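Local coordinates for protein amidase, hydantoinase/carbamoylase family (Burkholderia vietnamiensis, PDB 5I4M) that probably hydrolyses N-carbamoyl-L-amino acids, as a zinc-dependent amidase of the peptidase M20 family that holds two zinc ions per subunit, at residues L55-D64 and I184-Y193; V79-M87 and V159-L170. All blocks are in the same frame, centred on the assembly; numbering follows the deposited sequence.

Contact 1: L55-D64 and I184-Y193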
loop_
_atom_site.group_PDB
_atom_site.type_symbol
_atom_site.label_atom_id
_atom_site.label_comp_id
_atom_site.label_asym_id
_atom_site.label_seq_id
_atom_site.Cartn_x
_atom_site.Cartn_y
_atom_site.Cartn_z
ATOM N N LEU A 55 -13.567 -2.657 16.871
ATOM C CA LEU A 55 -14.398 -1.455 16.935
ATOM C C LEU A 55 -15.058 -1.119 15.600
ATOM O O LEU A 55 -15.475 0.026 15.381
ATOM C CB LEU A 55 -13.600 -0.256 17.467
ATOM C CG LEU A 55 -12.886 -0.588 18.787
ATOM C CD1 LEU A 55 -12.228 0.644 19.424
ATOM C CD2 LEU A 55 -13.856 -1.249 19.783
ATOM N N THR A 56 -15.156 -2.089 14.694
ATOM C CA THR A 56 -16.063 -1.984 13.559
ATOM C C THR A 56 -17.475 -2.375 13.992
ATOM O O THR A 56 -17.693 -2.879 15.096
ATOM C CB THR A 56 -15.629 -2.907 12.423
ATOM O OG1 THR A 56 -15.633 -4.265 12.899
ATOM C CG2 THR A 56 -14.234 -2.552 11.932
ATOM N N ASP A 57 -18.445 -2.177 13.089
ATOM C CA ASP A 57 -19.793 -2.657 13.385
ATOM C C ASP A 57 -19.823 -4.167 13.588
ATOM O O ASP A 57 -20.677 -4.676 14.331
ATOM C CB ASP A 57 -20.760 -2.276 12.266
ATOM C CG ASP A 57 -21.189 -0.837 12.335
ATOM O OD1 ASP A 57 -20.841 -0.155 13.325
ATOM O OD2 ASP A 57 -21.893 -0.399 11.407
ATOM N N LEU A 58 -18.930 -4.907 12.917
ATOM C CA LEU A 58 -18.886 -6.357 13.108
ATOM C C LEU A 58 -18.383 -6.712 14.504
ATOM O O LEU A 58 -18.932 -7.603 15.160
ATOM C CB LEU A 58 -18.018 -7.010 12.030
ATOM C CG LEU A 58 -18.597 -6.897 10.615
ATOM C CD1 LEU A 58 -17.577 -7.335 9.552
ATOM C CD2 LEU A 58 -19.858 -7.732 10.509
ATOM N N ASP A 59 -17.340 -6.024 14.973
ATOM C CA ASP A 59 -16.883 -6.198 16.352
ATOM C C ASP A 59 -18.009 -5.880 17.331
ATOM O O ASP A 59 -18.233 -6.618 18.297
ATOM C CB ASP A 59 -15.668 -5.296 16.595
ATOM C CG ASP A 59 -14.908 -5.623 17.874
ATOM O OD1 ASP A 59 -14.831 -6.813 18.248
ATOM O OD2 ASP A 59 -14.349 -4.684 18.489
ATOM N N LYS A 60 -18.749 -4.800 17.065
ATOM C CA LYS A 60 -19.900 -4.433 17.889
ATOM C C LYS A 60 -20.912 -5.565 17.968
ATOM O O LYS A 60 -21.435 -5.857 19.046
ATOM C CB LYS A 60 -20.573 -3.172 17.323
ATOM C CG LYS A 60 -21.871 -2.783 18.026
ATOM C CD LYS A 60 -22.607 -1.654 17.296
ATOM C CE LYS A 60 -23.881 -1.217 18.029
ATOM N NZ LYS A 60 -24.865 -2.339 18.101
ATOM N N ALA A 61 -21.217 -6.199 16.830
ATOM C CA ALA A 61 -22.234 -7.247 16.826
ATOM C C ALA A 61 -21.780 -8.469 17.616
ATOM O O ALA A 61 -22.583 -9.080 18.336
ATOM C CB ALA A 61 -22.602 -7.630 15.388
ATOM N N ALA A 62 -20.504 -8.844 17.510
ATOM C CA ALA A 62 -20.029 -9.978 18.302
ATOM C C ALA A 62 -20.116 -9.679 19.796
ATOM O O ALA A 62 -20.536 -10.535 20.587
ATOM C CB ALA A 62 -18.591 -10.351 17.924
ATOM N N ARG A 63 -19.695 -8.475 20.201
ATOM C CA ARG A 63 -19.852 -8.045 21.589
ATOM C C ARG A 63 -21.309 -8.105 22.030
ATOM O O ARG A 63 -21.631 -8.683 23.078
ATOM C CB ARG A 63 -19.316 -6.622 21.758
ATOM C CG ARG A 63 -17.815 -6.477 21.589
ATOM C CD ARG A 63 -17.456 -5.020 21.249
ATOM N NE ARG A 63 -16.023 -4.821 21.417
ATOM C CZ ARG A 63 -15.447 -4.291 22.494
ATOM N NH1 ARG A 63 -16.185 -3.846 23.512
ATOM N NH2 ARG A 63 -14.122 -4.192 22.541
ATOM N N ASP A 64 -22.206 -7.475 21.258
ATOM C CA ASP A 64 -23.623 -7.473 21.620
ATOM C C ASP A 64 -24.150 -8.891 21.804
ATOM O O ASP A 64 -24.904 -9.174 22.747
ATOM C CB ASP A 64 -24.454 -6.769 20.543
ATOM C CG ASP A 64 -24.216 -5.269 20.469
ATOM O OD1 ASP A 64 -23.545 -4.688 21.351
ATOM O OD2 ASP A 64 -24.744 -4.659 19.511
ATOM N N ILE A 184 -9.402 5.152 18.942
ATOM C CA ILE A 184 -10.115 4.133 19.708
ATOM C C ILE A 184 -11.263 4.763 20.488
ATOM O O ILE A 184 -12.382 4.238 20.501
ATOM C CB ILE A 184 -9.135 3.378 20.629
ATOM C CG1 ILE A 184 -8.294 2.392 19.808
ATOM C CG2 ILE A 184 -9.894 2.651 21.750
ATOM C CD1 ILE A 184 -7.295 1.539 20.658
ATOM N N GLY A 185 -11.018 5.917 21.114
ATOM C CA GLY A 185 -12.066 6.571 21.886
ATOM C C GLY A 185 -13.267 6.973 21.045
ATOM O O GLY A 185 -14.413 6.836 21.477
ATOM N N GLU A 186 -13.022 7.495 19.844
ATOM C CA GLU A 186 -14.139 7.852 18.971
ATOM C C GLU A 186 -14.927 6.618 18.563
ATOM O O GLU A 186 -16.167 6.627 18.561
ATOM C CB GLU A 186 -13.627 8.580 17.727
ATOM C CG GLU A 186 -13.130 9.993 17.992
ATOM C CD GLU A 186 -12.134 10.475 16.944
ATOM O OE1 GLU A 186 -11.881 9.741 15.958
ATOM O OE2 GLU A 186 -11.613 11.598 17.112
ATOM N N GLU A 187 -14.225 5.543 18.210
ATOM C CA GLU A 187 -14.908 4.356 17.720
ATOM C C GLU A 187 -15.615 3.603 18.842
ATOM O O GLU A 187 -16.665 2.997 18.600
ATOM C CB GLU A 187 -13.916 3.470 16.978
ATOM C CG GLU A 187 -13.496 4.085 15.647
ATOM C CD GLU A 187 -14.651 4.177 14.660
ATOM O OE1 GLU A 187 -14.808 3.257 13.829
ATOM O OE2 GLU A 187 -15.406 5.166 14.713
ATOM N N LEU A 188 -15.074 3.635 20.066
ATOM C CA LEU A 188 -15.815 3.109 21.213
ATOM C C LEU A 188 -17.155 3.829 21.372
ATOM O O LEU A 188 -18.202 3.194 21.543
ATOM C CB LEU A 188 -14.979 3.242 22.496
ATOM C CG LEU A 188 -13.785 2.298 22.701
ATOM C CD1 LEU A 188 -12.920 2.720 23.910
ATOM C CD2 LEU A 188 -14.262 0.856 22.850
ATOM N N ALA A 189 -17.138 5.164 21.335
ATOM C CA ALA A 189 -18.391 5.905 21.427
ATOM C C ALA A 189 -19.317 5.559 20.267
ATOM O O ALA A 189 -20.531 5.414 20.455
ATOM C CB ALA A 189 -18.115 7.410 21.474
ATOM N N ARG A 190 -18.757 5.377 19.067
ATOM C CA ARG A 190 -19.586 5.118 17.896
ATOM C C ARG A 190 -20.353 3.810 18.031
ATOM O O ARG A 190 -21.541 3.751 17.694
ATOM C CB ARG A 190 -18.737 5.095 16.622
ATOM C CG ARG A 190 -19.587 5.065 15.353
ATOM C CD ARG A 190 -18.731 4.979 14.109
ATOM N NE ARG A 190 -17.960 3.745 14.090
ATOM C CZ ARG A 190 -18.463 2.565 13.739
ATOM N NH1 ARG A 190 -19.737 2.474 13.380
ATOM N NH2 ARG A 190 -17.696 1.480 13.751
ATOM N N ILE A 191 -19.695 2.750 18.514
ATOM C CA ILE A 191 -20.347 1.446 18.614
ATOM C C ILE A 191 -20.996 1.224 19.969
ATOM O O ILE A 191 -21.513 0.129 20.227
ATOM C CB ILE A 191 -19.380 0.273 18.328
ATOM C CG1 ILE A 191 -18.301 0.142 19.415
ATOM C CG2 ILE A 191 -18.764 0.409 16.938
ATOM C CD1 ILE A 191 -17.689 -1.265 19.466
ATOM N N GLY A 192 -20.976 2.218 20.849
ATOM C CA GLY A 192 -21.709 2.100 22.090
ATOM C C GLY A 192 -20.984 1.384 23.199
ATOM O O GLY A 192 -21.632 0.916 24.141
ATOM N N TYR A 193 -19.653 1.288 23.126
ATOM C CA TYR A 193 -18.864 0.640 24.165
ATOM C C TYR A 193 -17.883 1.603 24.830
ATOM O O TYR A 193 -16.852 1.178 25.352
ATOM C CB TYR A 193 -18.138 -0.587 23.607
ATOM C CG TYR A 193 -19.078 -1.773 23.532
ATOM C CD1 TYR A 193 -19.220 -2.651 24.604
ATOM C CD2 TYR A 193 -19.870 -1.979 22.412
ATOM C CE1 TYR A 193 -20.116 -3.731 24.544
ATOM C CE2 TYR A 193 -20.761 -3.042 22.352
ATOM C CZ TYR A 193 -20.878 -3.909 23.411
ATOM O OH TYR A 193 -21.774 -4.956 23.318
HETATM O O HOH W 1 -23.924 -1.884 21.224
#
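Leu55, just before helix 57-64, pushes its forked end into a hollow of helix 184-191, and the fit shows how a branched side chain can key into a neighbouring helix, the axes crossing at -55°. Its CD1 branch lies against CG2 of Ile184, while Leu55 CD2 meets Leu188 CD2 at 3.7 Å and also rests on CD1 of Ile191. Ile191 is the answering bump: with CG1 set between the backbone N and carbonyl carbon (chi1 67°), it sends CD1 to Leu55 and packs its CB on that of Lys60. Beyond the Schellman turn at Gly192, Tyr193 lies along helix 57-64, where Val85 of strand 85-89 touches both it and Arg63. Arg63 CD stands over the centre of this ring, 4.0 Å from its centroid, and the guanidinium, bonded to Gly83 O and Thr147 OG1, adds a steeply inclined cation-pi contact. At the ring edge Tyr193 OH donates to the anti lone pair of Asp64 OD1, at 2.7 Å, while Asp64 OD2 takes Lys60 NZ on its syn side. At the far end the contact is charged: Arg190 NH1 bonds Asp57 OD1 at 2.9 Å, and Arg190 NE pairs with Glu187, which also binds Arg153. Asp64, gripped by a phenol, a water and an ammonium, is therefore probably ionised, and it fixes where the Tyr193 hydroxyl sits.

Contact 2: V79-M87 and V159-L170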
loop_
_atom_site.group_PDB
_atom_site.type_symbol
_atom_site.label_atom_id
_atom_site.label_comp_id
_atom_site.label_asym_id
_atom_site.label_seq_id
_atom_site.Cartn_x
_atom_site.Cartn_y
_atom_site.Cartn_z
ATOM N N VAL A 79 -18.919 -2.307 31.487
ATOM C CA VAL A 79 -18.041 -1.950 30.381
ATOM C C VAL A 79 -17.168 -0.806 30.867
ATOM O O VAL A 79 -17.690 0.174 31.405
ATOM C CB VAL A 79 -18.833 -1.529 29.126
ATOM C CG1 VAL A 79 -17.874 -1.201 27.988
ATOM C CG2 VAL A 79 -19.839 -2.628 28.708
ATOM N N ASP A 80 -15.849 -0.931 30.707
ATOM C CA ASP A 80 -14.988 0.119 31.234
ATOM C C ASP A 80 -14.681 1.158 30.148
ATOM O O ASP A 80 -15.202 1.107 29.030
ATOM C CB ASP A 80 -13.730 -0.478 31.895
ATOM C CG ASP A 80 -12.690 -1.033 30.907
ATOM O OD1 ASP A 80 -12.732 -0.762 29.691
ATOM O OD2 ASP A 80 -11.776 -1.754 31.375
ATOM N N THR A 81 -13.846 2.142 30.499
ATOM C CA THR A 81 -13.543 3.267 29.620
ATOM C C THR A 81 -12.732 2.883 28.387
ATOM O O THR A 81 -12.639 3.690 27.457
ATOM C CB THR A 81 -12.800 4.347 30.410
ATOM O OG1 THR A 81 -11.736 3.741 31.147
ATOM C CG2 THR A 81 -13.748 5.035 31.397
ATOM N N MET A 82 -12.122 1.704 28.358
ATOM C CA MET A 82 -11.480 1.200 27.150
ATOM C C MET A 82 -12.369 0.223 26.398
ATOM O O MET A 82 -11.898 -0.431 25.465
ATOM C CB MET A 82 -10.146 0.526 27.480
ATOM C CG MET A 82 -9.001 1.520 27.750
ATOM S SD MET A 82 -8.571 2.526 26.305
ATOM C CE MET A 82 -8.019 1.270 25.158
ATOM N N GLY A 83 -13.632 0.095 26.793
ATOM C CA GLY A 83 -14.527 -0.819 26.108
ATOM C C GLY A 83 -14.385 -2.275 26.490
ATOM O O GLY A 83 -15.045 -3.124 25.877
ATOM N N ASN A 84 -13.548 -2.596 27.474
ATOM C CA ASN A 84 -13.470 -3.965 27.956
ATOM C C ASN A 84 -14.799 -4.344 28.598
ATOM O O ASN A 84 -15.414 -3.544 29.313
ATOM C CB ASN A 84 -12.338 -4.135 28.976
ATOM C CG ASN A 84 -10.982 -3.705 28.444
ATOM O OD1 ASN A 84 -10.594 -4.060 27.336
ATOM N ND2 ASN A 84 -10.233 -2.949 29.260
ATOM N N VAL A 85 -15.247 -5.571 28.339
ATOM C CA VAL A 85 -16.567 -6.035 28.772
ATOM C C VAL A 85 -16.369 -7.092 29.849
ATOM O O VAL A 85 -15.709 -8.108 29.608
ATOM C CB VAL A 85 -17.373 -6.615 27.602
ATOM C CG1 VAL A 85 -18.760 -7.042 28.080
ATOM C CG2 VAL A 85 -17.444 -5.629 26.446
ATOM N N PHE A 86 -16.979 -6.878 31.020
ATOM C CA PHE A 86 -16.837 -7.774 32.162
ATOM C C PHE A 86 -18.179 -8.437 32.445
ATOM O O PHE A 86 -19.143 -7.769 32.829
ATOM C CB PHE A 86 -16.318 -7.009 33.375
ATOM C CG PHE A 86 -14.987 -6.351 33.123
ATOM C CD1 PHE A 86 -14.915 -5.085 32.553
ATOM C CD2 PHE A 86 -13.810 -7.017 33.421
ATOM C CE1 PHE A 86 -13.679 -4.487 32.304
ATOM C CE2 PHE A 86 -12.574 -6.432 33.167
ATOM C CZ PHE A 86 -12.508 -5.171 32.615
ATOM N N MET A 87 -18.231 -9.747 32.248
ATOM C CA MET A 87 -19.434 -10.538 32.463
ATOM C C MET A 87 -19.213 -11.371 33.719
ATOM O O MET A 87 -18.380 -12.283 33.728
ATOM C CB MET A 87 -19.726 -11.394 31.234
ATOM C CG MET A 87 -20.059 -10.566 29.997
ATOM S SD MET A 87 -19.768 -11.386 28.409
ATOM C CE MET A 87 -18.008 -11.091 28.174
ATOM N N VAL A 159 -3.552 -3.059 24.028
ATOM C CA VAL A 159 -3.464 -1.774 24.716
ATOM C C VAL A 159 -4.522 -1.679 25.808
ATOM O O VAL A 159 -4.283 -1.080 26.862
ATOM C CB VAL A 159 -3.559 -0.614 23.704
ATOM C CG1 VAL A 159 -3.755 0.712 24.415
ATOM C CG2 VAL A 159 -2.279 -0.551 22.891
ATOM N N ALA A 160 -5.690 -2.287 25.604
ATOM C CA ALA A 160 -6.761 -2.129 26.584
ATOM C C ALA A 160 -6.475 -2.913 27.859
ATOM O O ALA A 160 -6.765 -2.430 28.962
ATOM C CB ALA A 160 -8.103 -2.541 25.972
ATOM N N SER A 161 -5.907 -4.126 27.739
ATOM C CA SER A 161 -5.449 -4.805 28.944
ATOM C C SER A 161 -4.208 -4.127 29.507
ATOM O O SER A 161 -3.987 -4.161 30.720
ATOM C CB SER A 161 -5.189 -6.289 28.676
ATOM O OG SER A 161 -4.333 -6.491 27.564
ATOM N N GLY A 162 -3.400 -3.490 28.650
ATOM C CA GLY A 162 -2.293 -2.687 29.157
ATOM C C GLY A 162 -2.758 -1.518 30.009
ATOM O O GLY A 162 -2.145 -1.199 31.028
ATOM N N VAL A 163 -3.833 -0.847 29.599
ATOM C CA VAL A 163 -4.394 0.208 30.441
ATOM C C VAL A 163 -4.890 -0.384 31.753
ATOM O O VAL A 163 -4.629 0.147 32.843
ATOM C CB VAL A 163 -5.531 0.946 29.714
ATOM C CG1 VAL A 163 -6.145 1.967 30.662
ATOM C CG2 VAL A 163 -5.034 1.616 28.441
ATOM N N PHE A 164 -5.623 -1.497 31.658
ATOM C CA PHE A 164 -6.154 -2.163 32.848
ATOM C C PHE A 164 -5.043 -2.477 33.837
ATOM O O PHE A 164 -5.170 -2.204 35.041
ATOM C CB PHE A 164 -6.889 -3.448 32.439
ATOM C CG PHE A 164 -7.605 -4.125 33.586
ATOM C CD1 PHE A 164 -6.912 -4.951 34.465
ATOM C CD2 PHE A 164 -8.960 -3.926 33.785
ATOM C CE1 PHE A 164 -7.560 -5.565 35.534
ATOM C CE2 PHE A 164 -9.617 -4.532 34.850
ATOM C CZ PHE A 164 -8.911 -5.357 35.725
ATOM N N ALA A 165 -3.928 -3.005 33.341
ATOM C CA ALA A 165 -2.819 -3.414 34.184
ATOM C C ALA A 165 -1.946 -2.256 34.651
ATOM O O ALA A 165 -0.994 -2.496 35.397
ATOM C CB ALA A 165 -1.952 -4.444 33.442
ATOM N N GLY A 166 -2.229 -1.019 34.250
ATOM C CA GLY A 166 -1.429 0.097 34.722
ATOM C C GLY A 166 -0.178 0.348 33.914
ATOM O O GLY A 166 0.676 1.139 34.339
ATOM N N VAL A 167 -0.044 -0.308 32.764
ATOM C CA VAL A 167 1.133 -0.130 31.920
ATOM C C VAL A 167 1.034 1.155 31.109
ATOM O O VAL A 167 2.028 1.865 30.931
ATOM C CB VAL A 167 1.305 -1.362 31.014
ATOM C CG1 VAL A 167 2.405 -1.129 29.986
ATOM C CG2 VAL A 167 1.616 -2.585 31.874
ATOM N N PHE A 168 -0.157 1.473 30.611
ATOM C CA PHE A 168 -0.452 2.640 29.793
ATOM C C PHE A 168 -1.524 3.496 30.456
ATOM O O PHE A 168 -2.468 2.950 31.032
ATOM C CB PHE A 168 -0.978 2.236 28.404
ATOM C CG PHE A 168 -0.111 1.273 27.664
ATOM C CD1 PHE A 168 1.196 1.597 27.354
ATOM C CD2 PHE A 168 -0.630 0.067 27.214
ATOM C CE1 PHE A 168 1.989 0.715 26.646
ATOM C CE2 PHE A 168 0.157 -0.817 26.505
ATOM C CZ PHE A 168 1.468 -0.495 26.222
ATOM N N PRO A 169 -1.444 4.820 30.352
ATOM C CA PRO A 169 -2.552 5.650 30.841
ATOM C C PRO A 169 -3.742 5.563 29.901
ATOM O O PRO A 169 -3.600 5.335 28.698
ATOM C CB PRO A 169 -1.966 7.064 30.873
ATOM C CG PRO A 169 -0.824 7.040 29.934
ATOM C CD PRO A 169 -0.325 5.621 29.827
ATOM N N LEU A 170 -4.934 5.753 30.469
ATOM C CA LEU A 170 -6.151 5.707 29.664
ATOM C C LEU A 170 -6.053 6.608 28.437
ATOM O O LEU A 170 -6.444 6.212 27.331
ATOM C CB LEU A 170 -7.354 6.111 30.517
ATOM C CG LEU A 170 -8.697 6.190 29.784
ATOM C CD1 LEU A 170 -9.111 4.829 29.213
ATOM C CD2 LEU A 170 -9.743 6.747 30.734
#
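Met82 overlaps the side of helix 159-164 and the start of the next helix at once. Its chain is folded back at chi2 and chi3 (-64° and -63°), which brings the CE methyl to 3.9 Å from Ala160 CB while CG, nearer the backbone, faces Val163 CG2. Across the other flank comes Leu170, running past Met82 in the opposite direction with its CD1 3.6 Å from Met82 CG. The same leucine reaches Thr81, whose OG1 lies 3.4 Å from Leu170 CD1, a contact with an apolar partner. Thr81 and Met82 are the two middle residues of a type I beta turn that joins strands 76-79 and 85-89, an antiparallel hairpin whose second strand also pairs with strand 141-145, in the zinc-binding part of the M20 fold. Asp80 holds the turn in shape. Its OD1 accepts from Met82 N in an Asx turn and from Asn84 N, the two donors arriving from opposite faces of the carboxylate plane, while OD2 offers its syn lone pair to Asn84 ND2 at 2.9 Å. Asn84 OD1 is taken by the backbone N of Thr147, and the amide comes up against the small Ala160, with OD1 3.2 Å from Ala160 CB. Further along the strand, Phe86 CZ meets Phe164 CE2 at 3.7 Å; the two rings are inclined by 32° in an oblique pairing. Phe164 also stands edge-to-face with Trp146, and Arg202 makes a cation-pi contact with Phe86.

In the fold
From the N terminus the chain first lays down 55-64, at the start of helix 57-72, and then the hairpin of 79-87. It passes through the strands and helix 117-132 before helix 159-164 returns to that hairpin, closing the loop of contact 2. Helix 184-191 then comes back to 55-64 and closes contact 1, so contact 2 is nested inside contact 1. The two meet directly: Arg63 NH1 reaches Gly83 O at 2.7 Å, a probable hydrogen bond, and Leu188 CD2 packs on Gly83 CA. Together they tie the early helix and hairpin to helices 159-164 and 184-191 and the start of helix 170-175; the side chain of the zinc ligand His104 is about 8 Å from those of Arg63 and Asn84.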